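Putative capsid protein of prophage (Escherichia coli CFT073, PDB 3BQW) probably serves as a prophage major capsid protein, a building block of the icosahedral head shell. Local coordinates at residues V136-V141 against G264-S269; T33-N38 against R343-V348. All blocks are in the same frame, centred on the assembly; numbering follows the deposited sequence.

Contact 1 (V136-V141 against G264-S269); sequences VEWLAV and GKYTDS
A pair of aromatic side chains, Trp138 from the long helix 113-146 and Tyr266 near the end of strand 257-267, joins the helix to the antiparallel hairpin that this strand forms with strand 273-275. The two backbones stay well apart, with 8.4 Å between Trp138 CA and Tyr266 CA, the nearest pair, so the rings alone bridge the gap. The pyrrole side of the indole does the touching: Trp138 CD1 lies 3.7 Å from Tyr266 CZ, and Tyr266 CE2 is close behind at 3.8 Å from the same CD1. The phenol oxygen comes in at this corner too, with Tyr266 OH 3.4 Å from Trp138 NE1 and 3.6 Å from Trp138 CD1. The five-membered ring and the phenol ring meet obliquely, their centroids 5.1 Å apart and their planes inclined at 62°. Both CB atoms are directed at the opposing segment. On the helix, Trp138 CG stands anti to the backbone N (chi1 179°), which carries the indole out from the helix axis to the strand. The contact buries just 83 Å² in total, and both residues keep partial exposure. Phe276 touches both side chains, its ring meeting that of Tyr266 at about 40°, and so makes the pair part of a three-residue aromatic cluster. Tyr266 is also fixed through its backbone, which is hydrogen-bonded to Lys274 in the partner strand. The arrangement is that of a long helix flanking a β-hairpin, with Trp138, Tyr266 and Phe276 clustered at the partly exposed join.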
# COMPACT_ATOMS: atom_id res chain seq x y z
N VAL A 136 -3.92 -1.25 1.81
CA VAL A 136 -3.69 -1.15 0.39
C VAL A 136 -2.24 -1.49 0.02
O VAL A 136 -2.01 -2.17 -0.99
CB VAL A 136 -4.08 0.25 -0.15
CG1 VAL A 136 -3.65 0.43 -1.59
CG2 VAL A 136 -5.58 0.45 -0.05
N GLU A 137 -1.27 -1.05 0.82
CA GLU A 137 0.15 -1.30 0.54
C GLU A 137 0.48 -2.76 0.71
O GLU A 137 1.27 -3.30 -0.06
CB GLU A 137 1.07 -0.45 1.44
CG GLU A 137 2.58 -0.65 1.29
CD GLU A 137 3.17 -0.05 0.02
OE1 GLU A 137 2.40 0.40 -0.85
OE2 GLU A 137 4.42 -0.07 -0.15
N TRP A 138 -0.12 -3.37 1.73
CA TRP A 138 0.01 -4.80 1.97
C TRP A 138 -0.50 -5.57 0.76
O TRP A 138 0.17 -6.45 0.25
CB TRP A 138 -0.78 -5.18 3.23
CG TRP A 138 -0.76 -6.62 3.56
CD1 TRP A 138 0.32 -7.34 4.01
CD2 TRP A 138 -1.85 -7.55 3.48
NE1 TRP A 138 -0.03 -8.65 4.20
CE2 TRP A 138 -1.36 -8.80 3.89
CE3 TRP A 138 -3.20 -7.43 3.09
CZ2 TRP A 138 -2.19 -9.95 3.94
CZ3 TRP A 138 -4.02 -8.55 3.15
CH2 TRP A 138 -3.50 -9.81 3.55
N LEU A 139 -1.69 -5.21 0.28
CA LEU A 139 -2.24 -5.79 -0.91
C LEU A 139 -1.34 -5.54 -2.13
O LEU A 139 -1.14 -6.44 -2.90
CB LEU A 139 -3.65 -5.25 -1.17
CG LEU A 139 -4.75 -5.78 -0.24
CD1 LEU A 139 -6.08 -5.01 -0.47
CD2 LEU A 139 -4.94 -7.25 -0.42
N ALA A 140 -0.80 -4.33 -2.28
CA ALA A 140 0.11 -3.98 -3.39
C ALA A 140 1.40 -4.82 -3.41
O ALA A 140 1.79 -5.39 -4.45
CB ALA A 140 0.45 -2.47 -3.33
N VAL A 141 2.07 -4.91 -2.27
CA VAL A 141 3.30 -5.65 -2.17
C VAL A 141 3.04 -7.13 -2.39
O VAL A 141 3.80 -7.80 -3.08
CB VAL A 141 4.02 -5.44 -0.81
CG1 VAL A 141 5.28 -6.33 -0.75
CG2 VAL A 141 4.39 -3.97 -0.61
N GLY A 264 9.36 -0.41 5.45
CA GLY A 264 8.02 -0.22 5.99
C GLY A 264 7.41 -1.40 6.75
O GLY A 264 7.53 -2.56 6.35
N LYS A 265 6.73 -1.08 7.85
CA LYS A 265 6.08 -2.09 8.66
C LYS A 265 4.61 -1.75 8.88
O LYS A 265 4.17 -0.60 8.74
CB LYS A 265 6.77 -2.22 10.02
CG LYS A 265 8.27 -2.52 9.95
CD LYS A 265 8.82 -2.73 11.34
CE LYS A 265 10.33 -2.40 11.44
NZ LYS A 265 10.61 -0.91 11.62
N TYR A 266 3.85 -2.77 9.23
CA TYR A 266 2.48 -2.57 9.68
C TYR A 266 2.26 -3.41 10.92
O TYR A 266 3.04 -4.31 11.23
CB TYR A 266 1.47 -2.97 8.59
CG TYR A 266 1.53 -4.42 8.20
CD1 TYR A 266 0.69 -5.38 8.79
CD2 TYR A 266 2.44 -4.85 7.25
CE1 TYR A 266 0.76 -6.72 8.42
CE2 TYR A 266 2.52 -6.19 6.88
CZ TYR A 266 1.68 -7.11 7.46
OH TYR A 266 1.80 -8.43 7.08
N THR A 267 1.18 -3.11 11.62
CA THR A 267 0.74 -3.96 12.71
C THR A 267 -0.50 -4.75 12.27
O THR A 267 -1.39 -4.20 11.59
CB THR A 267 0.52 -3.15 13.97
OG1 THR A 267 1.81 -2.75 14.49
CG2 THR A 267 -0.23 -3.95 15.02
N ASP A 268 -0.52 -6.05 12.58
CA ASP A 268 -1.66 -6.91 12.20
C ASP A 268 -2.69 -7.03 13.35
O ASP A 268 -2.48 -6.49 14.45
CB ASP A 268 -1.18 -8.29 11.70
CG ASP A 268 -0.44 -9.10 12.77
OD1 ASP A 268 -0.18 -8.58 13.88
OD2 ASP A 268 -0.11 -10.28 12.49
N SER A 269 -3.81 -7.71 13.07
CA SER A 269 -4.91 -7.90 14.05
C SER A 269 -4.38 -8.28 15.43
O SER A 269 -4.79 -7.69 16.44
CB SER A 269 -5.90 -8.97 13.57
OG SER A 269 -6.11 -8.91 12.17

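Contact 2 (T33-N38 against R343-V348); sequences TLFFPN and RKFVTV
Aromatic packing carries this contact: Phe345 directs the edge of its ring onto a face of Phe35, and the two form a T-shaped (edge-to-face) pair. The planes are almost perpendicular, at 88°, with centroids 4.9 Å apart. The leading atom is Phe345 CE1, which sits over the centre of the Phe35 ring and is 3.6 Å from Phe35 CD1. The other ring carbons of Phe35 are at similar distances from that one atom, the farthest being Phe35 CE2 at 4.0 Å from Phe345 CE1, as expected when an edge points at the middle of a face. Phe345 CZ follows toward the root of the side chain, 3.8 Å from Phe35 CG and 4.0 Å from Phe35 CB. With CG anti to the carbonyl carbon in both residues (chi1 -57° for Phe35, -65° for Phe345), each ring lies on the backbone N side and is directed at the other segment, and the side chains run past each other in opposite senses.

Aliphatic groups pack around the pair. The other face of Phe35 is covered by its neighbour Leu34, whose CB lies 3.7 Å above the ring plane, leaving the ring sandwiched between an aliphatic group and an aromatic edge. Val206 and Ile208 of strand 206-209 also touch Phe35, while Val144 of helix 113-146 packs on Phe345.

Backbone hydrogen bonds fix the two supports on which the rings are mounted. Phe35, the last residue of helix 30-35, is bonded to Gly291; just beyond Phe345, Val346 pairs with Leu284 in the antiparallel neighbouring strand, and Thr347 with Asn169 and Ile171. Both phenylalanines are buried. The result is a hydrophobic-core T-shaped pair, joining the end of an N-terminal helix to the approach of the C-terminal strand of a mixed sheet.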
# COMPACT_ATOMS: atom_id res chain seq x y z
N THR A 33 2.56 4.05 -4.50
CA THR A 33 2.99 5.20 -5.24
C THR A 33 3.69 4.86 -6.57
O THR A 33 3.49 5.53 -7.56
CB THR A 33 3.89 6.07 -4.36
OG1 THR A 33 3.14 6.47 -3.20
CG2 THR A 33 4.36 7.33 -5.12
N LEU A 34 4.56 3.85 -6.57
CA LEU A 34 5.30 3.53 -7.77
C LEU A 34 4.43 2.80 -8.78
O LEU A 34 4.47 3.11 -9.98
CB LEU A 34 6.52 2.66 -7.44
CG LEU A 34 7.67 3.36 -6.71
CD1 LEU A 34 8.70 2.36 -6.26
CD2 LEU A 34 8.29 4.40 -7.62
N PHE A 35 3.64 1.84 -8.30
CA PHE A 35 3.07 0.83 -9.17
C PHE A 35 1.54 0.84 -9.23
O PHE A 35 0.96 0.19 -10.10
CB PHE A 35 3.61 -0.57 -8.75
CG PHE A 35 5.11 -0.67 -8.78
CD1 PHE A 35 5.82 -0.37 -9.95
CD2 PHE A 35 5.81 -1.10 -7.67
CE1 PHE A 35 7.20 -0.45 -9.99
CE2 PHE A 35 7.20 -1.20 -7.70
CZ PHE A 35 7.90 -0.88 -8.87
N PHE A 36 0.89 1.55 -8.31
CA PHE A 36 -0.57 1.65 -8.26
C PHE A 36 -1.02 3.08 -7.96
O PHE A 36 -1.90 3.29 -7.11
CB PHE A 36 -1.15 0.71 -7.21
CG PHE A 36 -0.70 -0.71 -7.34
CD1 PHE A 36 -1.46 -1.62 -8.05
CD2 PHE A 36 0.49 -1.14 -6.74
CE1 PHE A 36 -1.03 -2.95 -8.17
CE2 PHE A 36 0.91 -2.44 -6.86
CZ PHE A 36 0.16 -3.35 -7.58
N PRO A 37 -0.41 4.08 -8.64
CA PRO A 37 -0.61 5.48 -8.24
C PRO A 37 -1.94 6.10 -8.67
O PRO A 37 -2.37 7.10 -8.07
CB PRO A 37 0.54 6.20 -8.95
CG PRO A 37 0.75 5.42 -10.18
CD PRO A 37 0.50 3.98 -9.79
N ASN A 38 -2.56 5.55 -9.71
CA ASN A 38 -3.84 6.05 -10.19
C ASN A 38 -5.00 5.57 -9.32
O ASN A 38 -4.84 4.70 -8.43
CB ASN A 38 -4.05 5.63 -11.64
CG ASN A 38 -2.94 6.15 -12.55
OD1 ASN A 38 -2.31 5.40 -13.28
ND2 ASN A 38 -2.66 7.41 -12.43
N ARG A 343 3.42 -9.05 -15.22
CA ARG A 343 4.54 -9.81 -15.78
C ARG A 343 5.86 -9.02 -15.73
O ARG A 343 6.91 -9.57 -15.96
CB ARG A 343 4.23 -10.25 -17.20
CG ARG A 343 2.95 -11.08 -17.31
CD ARG A 343 2.57 -11.29 -18.76
NE ARG A 343 2.27 -10.04 -19.43
CZ ARG A 343 2.04 -9.90 -20.74
NH1 ARG A 343 2.07 -10.95 -21.55
NH2 ARG A 343 1.77 -8.70 -21.23
N LYS A 344 5.77 -7.74 -15.44
CA LYS A 344 6.93 -6.85 -15.39
C LYS A 344 7.53 -6.68 -14.00
O LYS A 344 8.29 -5.73 -13.76
CB LYS A 344 6.52 -5.49 -15.96
CG LYS A 344 6.10 -5.53 -17.40
CD LYS A 344 5.72 -4.11 -17.88
CE LYS A 344 5.48 -4.09 -19.41
NZ LYS A 344 4.38 -3.14 -19.74
N PHE A 345 7.20 -7.59 -13.08
CA PHE A 345 7.76 -7.62 -11.73
C PHE A 345 8.51 -8.93 -11.54
O PHE A 345 7.99 -9.99 -11.88
CB PHE A 345 6.63 -7.55 -10.71
CG PHE A 345 5.89 -6.26 -10.74
CD1 PHE A 345 6.45 -5.10 -10.18
CD2 PHE A 345 4.65 -6.17 -11.32
CE1 PHE A 345 5.79 -3.93 -10.20
CE2 PHE A 345 3.97 -4.98 -11.35
CZ PHE A 345 4.54 -3.85 -10.78
N VAL A 346 9.74 -8.84 -11.05
CA VAL A 346 10.52 -10.00 -10.67
C VAL A 346 10.86 -9.86 -9.19
O VAL A 346 11.37 -8.84 -8.76
CB VAL A 346 11.81 -10.12 -11.54
CG1 VAL A 346 12.68 -11.28 -11.06
CG2 VAL A 346 11.46 -10.24 -13.07
N THR A 347 10.57 -10.89 -8.40
CA THR A 347 10.92 -10.90 -6.97
C THR A 347 11.95 -12.01 -6.67
O THR A 347 11.81 -13.16 -7.11
CB THR A 347 9.66 -11.08 -6.09
OG1 THR A 347 8.73 -10.02 -6.38
CG2 THR A 347 9.99 -11.08 -4.58
N VAL A 348 12.99 -11.64 -5.94
CA VAL A 348 14.07 -12.55 -5.62
C VAL A 348 14.26 -12.65 -4.11
O VAL A 348 14.36 -11.64 -3.43
CB VAL A 348 15.40 -12.17 -6.30
CG1 VAL A 348 16.50 -13.30 -6.10
CG2 VAL A 348 15.17 -11.88 -7.78

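How the contacts relate
Contact 1 is a surface meeting and contact 2 a buried one, although their centres are only about 15 Å apart. Both rest on aromatic pairs, but the chemistry follows the place: the partly exposed pair includes an indole N-H and a phenol hydroxyl and meets at a slant, whereas the core pair is purely hydrocarbon and nearly perpendicular. Both reach the same mixed sheet, through strands 257-267 and 346-349. Helix 113-146 carries one half of contact 1 and also packs on contact 2, with Ala140 CB 3.6 Å from Phe36 CE2 and Val144 against Phe36 and Phe345. In sequence, contact 1 is nested within the loop closed by contact 2, which brings near-terminal segments together.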